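Local atomic coordinates of putative pachytene checkpoint protein 2 (Caenorhabditis elegans, PDB entry 4XGU), a protein that binds and hydrolyses ATP as an AAA+ ATPase and probably plays a key role in chromosome recombination during meiosis. Residues Thr178-Thr183 with Asn300-Leu305; Thr183-Leu188 with Lys317-Pro322. One frame throughout, in Å; residues are numbered along the deposited sequence.

Contact 1. Residues Thr178-Thr183 with Asn300-Leu305; sequences TGPPGT and NLESTL. With ADP (adenosine-5'-diphosphate), chain H.
Pro181 and Asn300 cross obliquely, Pro181 CG and CD set against Asn300 CB and O. Pro181 CG lies 4.1 Å from Asn300 CB, while the ring carbon Pro181 CD faces the carbonyl Asn300 O at 3.7 Å. Asn300 holds its CG beside its own backbone N (chi1 -74°). The amide group runs past Pro181 toward the nucleotide, and its Asn300 OD1 comes to 3.8 Å from Pro181 CA. The two ends of this amide have different partners: OD1 accepts a hydrogen bond from Lys185 NZ, and ND2 donates one to Glu253 OE2. Both atoms are therefore used, which fixes how the amide is flipped.

This is the Walker A loop of an AAA+ ATPase, just after strand 174-178, meeting the loop that follows the neighbouring strand 293-299. The place of Asn300 at that strand end, near the beta-phosphate of ADP, is consistent with the sensor 1 position of the family. The backbone angles of Gly179 would jam a CB against the carbonyl O of Thr178; its own carbonyl Gly179 O receives a CA-H...O contact from Asn300 CA at 3.4 Å.

At the other end, Thr178 and Leu305 meet tip to tip, methyl to methyl, with Thr178 CG2 3.7 Å from Leu305 CD1. Glu302 reaches the flank of the other proline, its OE2 4.2 Å from Pro180 CD. Within the loop itself, Thr183 OG1 donates to Pro180 O over 3.1 Å, the hydroxyl oxygen nearly in line with the C=O bond (162°).

Contact 2. Residues Thr183-Leu188 with Lys317-Pro322; sequences TGKTSL and KNVGQP. With ADP (adenosine-5'-diphosphate), chain H.
Thr183 and Gln321 bring the two backbones closest, 5.6 Å between their CA atoms, where the end of the phosphate-binding loop passes the loop leaving strand 315-318. No hydrogen bond joins the segments. The methyl of Thr183 instead faces two carbonyls: Thr183 CG2 is 3.2 Å from Val319 O and 3.4 Å from Gly320 O. The Gln321 chain bends at chi2, which places CD, and OE1 comes near that same methyl. Val319 forks between two neighbours. Its CG1, anti to the backbone N (chi1 -168°), packs 3.6 Å from Thr183 CB, and its CG2, beside that N, meets Leu188 CD1 tip to tip at 4.2 Å. Leu145 of helix 145-161 touches both Val319 and Leu188, and so extends this apolar patch.

On the nucleotide side, Gly184 is the N-cap of helix 185-199, and the amides at the helix start turn onto the phosphates. Thr186 holds ADP O2B twice, through its backbone N at 2.7 Å and its OG1 at 2.8 Å. Ser187 N and OG both donate to ADP O1A. Lys185 NZ donates to ADP O1B at 3.1 Å and also to Asn300 OD1, outside the two segments; Gly184 N donates to O1B as well.

The chemistry thus divides in two. Apolar and carbonyl packing sets the phosphate-binding loop against the loop after strand 315-318, while the lysine and the amides of the helix's first turn meet the phosphates, where they would be expected to offset the negative charge of the diphosphate.

How the contacts relate
From the N terminus, strand 174-178 leads into the Walker A loop, which holds 178-183 and runs on through Thr183, shared by both contacts, into the start of helix 185-199, whose residues complete 183-188. The chain next travels through strands 206-212 and 245-251 before strand 293-299 brings it back at 300-305, where contact 1 closes the first long loop. After helix 307-312, contact 2 closes the second at 317-322. The two loops cross rather than nest. Strand 174-178 lies between strands 293-299 and 315-318 in the sheet, so the contacts tie its phosphate-binding loop to the ends of both neighbours. The backbone of Thr178 is hydrogen-bonded to those of Lys317 and Val319.

Contact 1. Residues Thr178-Thr183 with Asn300-Leu305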
# COMPACT_ATOMS: atom_id res chain seq x y z
N THR B 178 16.09 4.93 25.77
CA THR B 178 16.45 4.39 24.46
C THR B 178 17.96 4.24 24.30
O THR B 178 18.74 4.87 25.01
CB THR B 178 15.91 5.27 23.31
OG1 THR B 178 16.55 6.54 23.35
CG2 THR B 178 14.40 5.45 23.43
N GLY B 179 18.36 3.40 23.35
CA GLY B 179 19.76 3.15 23.07
C GLY B 179 19.98 1.76 22.51
O GLY B 179 19.01 1.03 22.27
N PRO B 180 21.24 1.40 22.27
CA PRO B 180 21.59 0.04 21.84
C PRO B 180 21.20 -1.00 22.89
O PRO B 180 21.05 -0.65 24.06
CB PRO B 180 23.12 0.11 21.68
CG PRO B 180 23.40 1.55 21.42
CD PRO B 180 22.41 2.30 22.26
N PRO B 181 21.03 -2.26 22.47
CA PRO B 181 20.59 -3.35 23.37
C PRO B 181 21.54 -3.65 24.53
O PRO B 181 21.09 -4.18 25.54
CB PRO B 181 20.50 -4.56 22.43
CG PRO B 181 20.33 -3.98 21.07
CD PRO B 181 21.13 -2.72 21.08
N GLY B 182 22.82 -3.33 24.39
CA GLY B 182 23.79 -3.73 25.39
C GLY B 182 24.00 -2.75 26.53
O GLY B 182 24.86 -2.97 27.39
N THR B 183 23.22 -1.67 26.56
CA THR B 183 23.45 -0.58 27.49
C THR B 183 22.83 -0.80 28.87
O THR B 183 23.19 -0.13 29.84
CB THR B 183 22.91 0.74 26.93
OG1 THR B 183 21.49 0.66 26.82
CG2 THR B 183 23.51 0.99 25.55
N ASN B 300 15.16 -0.73 22.27
CA ASN B 300 16.48 -1.21 21.88
C ASN B 300 16.96 -0.62 20.56
O ASN B 300 18.14 -0.68 20.24
CB ASN B 300 16.48 -2.74 21.79
CG ASN B 300 16.44 -3.41 23.16
OD1 ASN B 300 16.93 -2.85 24.14
ND2 ASN B 300 15.86 -4.60 23.22
N LEU B 301 16.03 -0.05 19.80
CA LEU B 301 16.38 0.61 18.54
C LEU B 301 16.68 2.08 18.78
O LEU B 301 16.04 2.73 19.60
CB LEU B 301 15.25 0.45 17.52
CG LEU B 301 15.41 1.17 16.17
CD1 LEU B 301 16.52 0.53 15.35
CD2 LEU B 301 14.09 1.18 15.41
N GLU B 302 17.66 2.61 18.05
CA GLU B 302 18.02 4.01 18.15
C GLU B 302 17.69 4.75 16.85
O GLU B 302 17.79 4.19 15.76
CB GLU B 302 19.50 4.17 18.50
CG GLU B 302 19.88 5.52 19.07
CD GLU B 302 21.34 5.58 19.48
OE1 GLU B 302 21.67 6.38 20.39
OE2 GLU B 302 22.15 4.83 18.90
N SER B 303 17.25 6.01 17.00
CA SER B 303 17.05 6.95 15.89
C SER B 303 15.85 6.66 14.97
O SER B 303 15.77 7.22 13.88
CB SER B 303 18.32 7.03 15.03
OG SER B 303 18.08 7.77 13.85
N THR B 304 14.93 5.81 15.41
CA THR B 304 13.67 5.64 14.68
C THR B 304 12.53 5.52 15.69
O THR B 304 11.63 4.70 15.55
CB THR B 304 13.70 4.40 13.76
OG1 THR B 304 14.99 4.27 13.17
CG2 THR B 304 12.66 4.54 12.64
N LEU B 305 12.60 6.37 16.71
CA LEU B 305 11.63 6.37 17.80
C LEU B 305 10.23 6.72 17.33
O LEU B 305 10.04 7.63 16.52
CB LEU B 305 12.08 7.35 18.88
CG LEU B 305 12.24 6.79 20.29
CD1 LEU B 305 12.80 7.87 21.21
CD2 LEU B 305 10.92 6.26 20.81
PB ADP H . 19.00 -3.71 27.70
O1B ADP H . 19.87 -2.61 27.14
O2B ADP H . 17.87 -3.22 28.57
O3B ADP H . 18.60 -4.76 26.69
PA ADP H . 19.46 -5.18 30.07
O1A ADP H . 19.05 -4.10 31.03
O2A ADP H . 18.48 -6.27 29.69
O3A ADP H . 20.00 -4.48 28.72
O5' ADP H . 20.75 -5.90 30.70
C5' ADP H . 21.99 -5.97 30.00
C4' ADP H . 22.99 -6.74 30.85
O4' ADP H . 24.31 -6.27 30.58
C3' ADP H . 22.73 -6.53 32.33
O3' ADP H . 22.24 -7.74 32.92
C2' ADP H . 24.07 -6.15 32.94
O2' ADP H . 24.59 -7.25 33.69
C1' ADP H . 24.99 -5.85 31.76
N9 ADP H . 25.18 -4.38 31.67
C8 ADP H . 24.73 -3.60 30.67
N7 ADP H . 25.06 -2.30 30.86
C5 ADP H . 25.73 -2.23 32.02
C6 ADP H . 26.36 -1.15 32.82
N6 ADP H . 26.33 0.14 32.39
N1 ADP H . 26.97 -1.49 33.97
C2 ADP H . 27.00 -2.77 34.40
N3 ADP H . 26.45 -3.80 33.74
C4 ADP H . 25.81 -3.60 32.56

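Contact 2. Residues Thr183-Leu188 with Lys317-Pro322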
# COMPACT_ATOMS: atom_id res chain seq x y z
N THR B 183 23.22 -1.67 26.56
CA THR B 183 23.45 -0.58 27.49
C THR B 183 22.83 -0.80 28.87
O THR B 183 23.19 -0.13 29.84
CB THR B 183 22.91 0.74 26.93
OG1 THR B 183 21.49 0.66 26.82
CG2 THR B 183 23.51 0.99 25.55
N GLY B 184 21.88 -1.73 28.96
CA GLY B 184 21.27 -2.06 30.24
C GLY B 184 20.16 -1.13 30.67
O GLY B 184 20.10 -0.71 31.83
N LYS B 185 19.27 -0.81 29.74
CA LYS B 185 18.14 0.06 30.03
C LYS B 185 17.14 -0.61 30.96
O LYS B 185 16.56 0.02 31.84
CB LYS B 185 17.44 0.48 28.74
CG LYS B 185 18.39 0.98 27.67
CD LYS B 185 17.65 1.35 26.41
CE LYS B 185 18.17 0.56 25.23
NZ LYS B 185 17.96 -0.91 25.39
N THR B 186 16.93 -1.91 30.75
CA THR B 186 16.02 -2.68 31.58
C THR B 186 16.50 -2.69 33.03
O THR B 186 15.71 -2.47 33.94
CB THR B 186 15.90 -4.14 31.08
OG1 THR B 186 15.48 -4.14 29.71
CG2 THR B 186 14.88 -4.90 31.92
N SER B 187 17.79 -2.93 33.22
CA SER B 187 18.39 -2.95 34.55
C SER B 187 18.18 -1.63 35.28
O SER B 187 17.94 -1.60 36.48
CB SER B 187 19.88 -3.28 34.47
OG SER B 187 20.08 -4.62 34.04
N LEU B 188 18.28 -0.53 34.53
CA LEU B 188 18.00 0.79 35.08
C LEU B 188 16.57 0.88 35.61
O LEU B 188 16.34 1.35 36.71
CB LEU B 188 18.23 1.88 34.03
CG LEU B 188 19.67 2.31 33.75
CD1 LEU B 188 19.70 3.38 32.67
CD2 LEU B 188 20.33 2.81 35.02
N LYS B 317 15.48 9.56 27.83
CA LYS B 317 16.91 9.47 28.07
C LYS B 317 17.59 8.48 27.12
O LYS B 317 17.16 7.34 26.99
CB LYS B 317 17.19 9.06 29.52
CG LYS B 317 17.40 10.23 30.45
CD LYS B 317 18.64 11.02 30.06
CE LYS B 317 18.83 12.23 30.96
NZ LYS B 317 20.06 13.00 30.61
N ASN B 318 18.65 8.95 26.47
CA ASN B 318 19.45 8.09 25.60
C ASN B 318 20.62 7.48 26.35
O ASN B 318 21.45 8.18 26.92
CB ASN B 318 19.96 8.88 24.39
CG ASN B 318 18.97 8.88 23.24
OD1 ASN B 318 18.61 9.94 22.72
ND2 ASN B 318 18.53 7.70 22.84
N VAL B 319 20.68 6.15 26.36
CA VAL B 319 21.77 5.44 27.00
C VAL B 319 22.70 4.85 25.95
O VAL B 319 22.31 3.98 25.18
CB VAL B 319 21.25 4.31 27.91
CG1 VAL B 319 22.37 3.80 28.79
CG2 VAL B 319 20.09 4.81 28.76
N GLY B 320 23.93 5.35 25.91
CA GLY B 320 24.88 4.92 24.90
C GLY B 320 25.74 3.76 25.36
O GLY B 320 25.73 3.40 26.54
N GLN B 321 26.48 3.17 24.42
CA GLN B 321 27.45 2.14 24.76
C GLN B 321 28.53 2.77 25.65
O GLN B 321 28.89 3.93 25.45
CB GLN B 321 28.07 1.53 23.50
CG GLN B 321 27.07 0.83 22.57
CD GLN B 321 26.66 -0.56 23.06
OE1 GLN B 321 26.84 -0.90 24.23
NE2 GLN B 321 26.09 -1.35 22.16
N PRO B 322 29.04 2.00 26.63
CA PRO B 322 29.98 2.57 27.60
C PRO B 322 31.23 3.16 26.95
O PRO B 322 31.73 2.61 25.97
CB PRO B 322 30.34 1.37 28.48
CG PRO B 322 30.06 0.17 27.62
CD PRO B 322 28.87 0.55 26.80
PB ADP H . 19.00 -3.71 27.70
O1B ADP H . 19.87 -2.61 27.14
O2B ADP H . 17.87 -3.22 28.57
O3B ADP H . 18.60 -4.76 26.69
PA ADP H . 19.46 -5.18 30.07
O1A ADP H . 19.05 -4.10 31.03
O2A ADP H . 18.48 -6.27 29.69
O3A ADP H . 20.00 -4.48 28.72
O5' ADP H . 20.75 -5.90 30.70
C5' ADP H . 21.99 -5.97 30.00
C4' ADP H . 22.99 -6.74 30.85
O4' ADP H . 24.31 -6.27 30.58
C3' ADP H . 22.73 -6.53 32.33
O3' ADP H . 22.24 -7.74 32.92
C2' ADP H . 24.07 -6.15 32.94
O2' ADP H . 24.59 -7.25 33.69
C1' ADP H . 24.99 -5.85 31.76
N9 ADP H . 25.18 -4.38 31.67
C8 ADP H . 24.73 -3.60 30.67
N7 ADP H . 25.06 -2.30 30.86
C5 ADP H . 25.73 -2.23 32.02
C6 ADP H . 26.36 -1.15 32.82
N6 ADP H . 26.33 0.14 32.39
N1 ADP H . 26.97 -1.49 33.97
C2 ADP H . 27.00 -2.77 34.40
N3 ADP H . 26.45 -3.80 33.74
C4 ADP H . 25.81 -3.60 32.56